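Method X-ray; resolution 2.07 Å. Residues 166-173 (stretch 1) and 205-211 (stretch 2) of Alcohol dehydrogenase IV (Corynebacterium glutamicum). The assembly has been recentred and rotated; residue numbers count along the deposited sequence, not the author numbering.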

HETATM    1  N   MSE A 166      13.706 -23.866   8.559  1.00 26.65           N
HETATM    2  CA  MSE A 166      14.030 -22.481   8.180  1.00 27.50           C
HETATM    3  C   MSE A 166      12.804 -21.733   7.626  1.00 30.08           C
HETATM    4  O   MSE A 166      12.605 -20.552   7.928  1.00 28.89           O
HETATM    5  CB  MSE A 166      15.171 -22.458   7.156  1.00 29.62           C
HETATM    6  CG  MSE A 166      15.539 -21.077   6.649  1.00 30.48           C
HETATM    7 SE   MSE A 166      16.047 -19.793   8.097  0.75 36.52          SE
HETATM    8  CE  MSE A 166      16.320 -18.155   6.955  1.00 34.30           C
ATOM      9  N   SER A 167      11.976 -22.435   6.837  1.00 26.79           N
ATOM     10  CA  SER A 167      10.793 -21.845   6.237  1.00 26.34           C
ATOM     11  C   SER A 167       9.847 -21.365   7.341  1.00 25.10           C
ATOM     12  O   SER A 167       9.285 -20.257   7.268  1.00 24.95           O
ATOM     13  CB  SER A 167      10.057 -22.869   5.344  1.00 25.23           C
ATOM     14  OG  SER A 167      10.841 -23.329   4.254  1.00 27.57           O
ATOM     15  N   VAL A 168       9.638 -22.220   8.339  1.00 26.35           N
ATOM     16  CA  VAL A 168       8.773 -21.881   9.477  1.00 26.36           C
ATOM     17  C   VAL A 168       9.375 -20.719  10.313  1.00 26.92           C
ATOM     18  O   VAL A 168       8.700 -19.742  10.595  1.00 25.72           O
ATOM     19  CB  VAL A 168       8.510 -23.133  10.364  1.00 29.43           C
ATOM     20  CG1 VAL A 168       7.819 -22.758  11.654  1.00 21.45           C
ATOM     21  CG2 VAL A 168       7.677 -24.137   9.605  1.00 27.86           C
ATOM     22  N   ALA A 169      10.641 -20.832  10.685  1.00 25.15           N
ATOM     23  CA  ALA A 169      11.262 -19.793  11.489  1.00 28.36           C
ATOM     24  C   ALA A 169      11.266 -18.481  10.748  1.00 26.52           C
ATOM     25  O   ALA A 169      10.918 -17.444  11.325  1.00 25.34           O
ATOM     26  CB  ALA A 169      12.667 -20.182  11.907  1.00 23.97           C
ATOM     27  N   SER A 170      11.633 -18.513   9.462  1.00 24.74           N
ATOM     28  CA  SER A 170      11.657 -17.289   8.654  1.00 24.07           C
ATOM     29  C   SER A 170      10.257 -16.757   8.457  1.00 25.90           C
ATOM     30  O   SER A 170      10.044 -15.541   8.473  1.00 27.30           O
ATOM     31  CB  SER A 170      12.342 -17.503   7.280  1.00 23.92           C
ATOM     32  OG  SER A 170      12.362 -16.281   6.532  1.00 23.90           O
ATOM     33  N   GLY A 171       9.290 -17.637   8.255  1.00 28.93           N
ATOM     34  CA  GLY A 171       7.872 -17.174   8.132  1.00 25.15           C
ATOM     35  C   GLY A 171       7.385 -16.462   9.389  1.00 27.98           C
ATOM     36  O   GLY A 171       6.643 -15.477   9.325  1.00 29.11           O
ATOM     37  N   LEU A 172       7.816 -16.949  10.544  1.00 29.70           N
ATOM     38  CA  LEU A 172       7.423 -16.334  11.810  1.00 26.12           C
ATOM     39  C   LEU A 172       8.167 -15.024  12.018  1.00 27.72           C
ATOM     40  O   LEU A 172       7.672 -14.137  12.708  1.00 28.78           O
ATOM     41  CB  LEU A 172       7.654 -17.308  12.963  1.00 26.79           C
ATOM     42  CG  LEU A 172       6.696 -18.521  12.944  1.00 26.39           C
ATOM     43  CD1 LEU A 172       7.136 -19.570  13.952  1.00 27.45           C
ATOM     44  CD2 LEU A 172       5.254 -18.108  13.217  1.00 32.80           C
ATOM     45  N   ASN A 173       9.363 -14.903  11.425  1.00 25.95           N
ATOM     46  CA  ASN A 173      10.075 -13.605  11.355  1.00 26.04           C
ATOM     47  C   ASN A 173       9.167 -12.603  10.612  1.00 27.46           C
ATOM     48  O   ASN A 173       8.902 -11.480  11.096  1.00 26.47           O
ATOM     49  CB  ASN A 173      11.371 -13.815  10.612  1.00 28.34           C
ATOM     50  CG  ASN A 173      12.252 -12.561  10.511  1.00 29.57           C
ATOM     51  OD1 ASN A 173      11.941 -11.461  11.015  1.00 32.02           O
ATOM     52  ND2 ASN A 173      13.329 -12.721   9.810  1.00 30.73           N
ATOM     53  N   GLY A 205      -0.464 -19.935   4.870  1.00 28.45           N
ATOM     54  CA  GLY A 205       0.640 -20.528   4.098  1.00 28.88           C
ATOM     55  C   GLY A 205       1.582 -21.467   4.837  1.00 28.66           C
ATOM     56  O   GLY A 205       1.889 -22.564   4.346  1.00 27.99           O
ATOM     57  N   LEU A 206       2.021 -21.065   6.029  1.00 27.48           N
ATOM     58  CA  LEU A 206       3.021 -21.819   6.743  1.00 28.73           C
ATOM     59  C   LEU A 206       2.591 -23.253   7.062  1.00 27.79           C
ATOM     60  O   LEU A 206       3.370 -24.170   6.864  1.00 26.74           O
ATOM     61  CB  LEU A 206       3.509 -21.060   8.010  1.00 31.81           C
ATOM     62  CG  LEU A 206       4.143 -19.665   7.725  1.00 33.25           C
ATOM     63  CD1 LEU A 206       4.538 -18.954   9.011  1.00 28.47           C
ATOM     64  CD2 LEU A 206       5.347 -19.744   6.765  1.00 26.64           C
ATOM     65  N   PRO A 207       1.329 -23.461   7.497  1.00 23.99           N
ATOM     66  CA  PRO A 207       0.964 -24.842   7.768  1.00 24.49           C
ATOM     67  C   PRO A 207       0.913 -25.711   6.492  1.00 26.78           C
ATOM     68  O   PRO A 207       1.073 -26.929   6.581  1.00 23.34           O
ATOM     69  CB  PRO A 207      -0.448 -24.731   8.373  1.00 23.78           C
ATOM     70  CG  PRO A 207      -0.537 -23.313   8.887  1.00 26.52           C
ATOM     71  CD  PRO A 207       0.334 -22.501   8.018  1.00 27.60           C
ATOM     72  N   LYS A 208       0.590 -25.092   5.343  1.00 27.56           N
ATOM     73  CA  LYS A 208       0.511 -25.812   4.086  1.00 25.00           C
ATOM     74  C   LYS A 208       1.933 -26.248   3.630  1.00 24.31           C
ATOM     75  O   LYS A 208       2.094 -27.291   3.028  1.00 25.91           O
ATOM     76  CB  LYS A 208      -0.153 -24.953   3.022  1.00 26.57           C
ATOM     77  CG  LYS A 208      -1.646 -24.703   3.250  1.00 26.16           C
ATOM     78  CD  LYS A 208      -2.207 -23.799   2.166  1.00 26.67           C
ATOM     79  CE  LYS A 208      -3.542 -23.167   2.582  1.00 27.30           C
ATOM     80  NZ  LYS A 208      -3.988 -22.244   1.586  1.00 36.54           N
ATOM     81  N   ILE A 209       2.939 -25.442   3.968  1.00 22.17           N
ATOM     82  CA  ILE A 209       4.346 -25.757   3.684  1.00 23.95           C
ATOM     83  C   ILE A 209       4.834 -26.925   4.557  1.00 26.15           C
ATOM     84  O   ILE A 209       5.583 -27.794   4.084  1.00 25.55           O
ATOM     85  CB  ILE A 209       5.263 -24.516   3.893  1.00 24.50           C
ATOM     86  CG1 ILE A 209       4.958 -23.459   2.816  1.00 27.28           C
ATOM     87  CG2 ILE A 209       6.779 -24.926   3.876  1.00 21.31           C
ATOM     88  CD1 ILE A 209       5.403 -22.108   3.132  1.00 25.65           C
ATOM     89  N   VAL A 210       4.380 -26.971   5.809  1.00 26.54           N
ATOM     90  CA  VAL A 210       4.754 -28.088   6.725  1.00 25.10           C
ATOM     91  C   VAL A 210       4.070 -29.370   6.277  1.00 24.56           C
ATOM     92  O   VAL A 210       4.678 -30.416   6.240  1.00 24.75           O
ATOM     93  CB  VAL A 210       4.373 -27.775   8.191  1.00 23.98           C
ATOM     94  CG1 VAL A 210       4.565 -29.014   9.070  1.00 20.97           C
ATOM     95  CG2 VAL A 210       5.202 -26.547   8.715  1.00 23.79           C
ATOM     96  N   ALA A 211       2.801 -29.250   5.891  1.00 22.82           N
ATOM     97  CA  ALA A 211       2.054 -30.353   5.333  1.00 23.46           C
ATOM     98  C   ALA A 211       2.659 -30.872   3.992  1.00 19.94           C
ATOM     99  O   ALA A 211       2.594 -32.082   3.700  1.00 23.82           O
ATOM    100  CB  ALA A 211       0.541 -29.942   5.139  1.00 24.11           C
TER

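Both stretches are helical and belong to one chain. Their axes run almost exactly antiparallel, at 177°, and approach to 10.0 Å. The nearest backbone pair is V168 CA to L206 CA, at 6.4 Å. The interface is small, burying 249 Å² in total.

Backbone hydrogen bonds run within each helix. In the first, S170 N bonds to M166 O at 2.7 Å and N173 N to A169 O at 3.0 Å, with G171 N to S167 O and L172 N to V168 O between them. The second is kinked at P207. A proline nitrogen carries no hydrogen, so it cannot bond to the turn before. Regular bonds follow, such as V210 N to L206 O at 3.2 Å and A211 N to P207 O at 3.0 Å.

No hydrogen bond crosses between the stretches. The contact is van der Waals packing, mostly of aliphatic groups. L206 contributes the largest covered area, and its CA-to-CB bond points toward the first helix. Its side chain lies against the backbone at G171, where L206 CD1 is 3.8 Å from G171 C. L206 CD2 also sits 4.0 Å from S167 O, an oxygen already accepting the bond from G171 N. The glycine makes this fit possible: an ideal CB on G171 would lie 2.4 Å from L206 CD2, a clash.

Two apolar side-chain pairs add to the packing. V168 CG2 meets V210 CG2 at 3.6 Å, a close methyl contact. L172 CD2 reaches L206 CD1 at 4.3 Å, a looser one. The CA-to-CB bond of L172 points sideways, but the end of the side chain comes nearer.

S167 takes part through carbon as well. S167 CB lies 4.1 Å from I209 CG2, and both residues point CA-to-CB toward the opposing helix. The hydroxyl of S167 is hydrogen-bonded elsewhere in the structure.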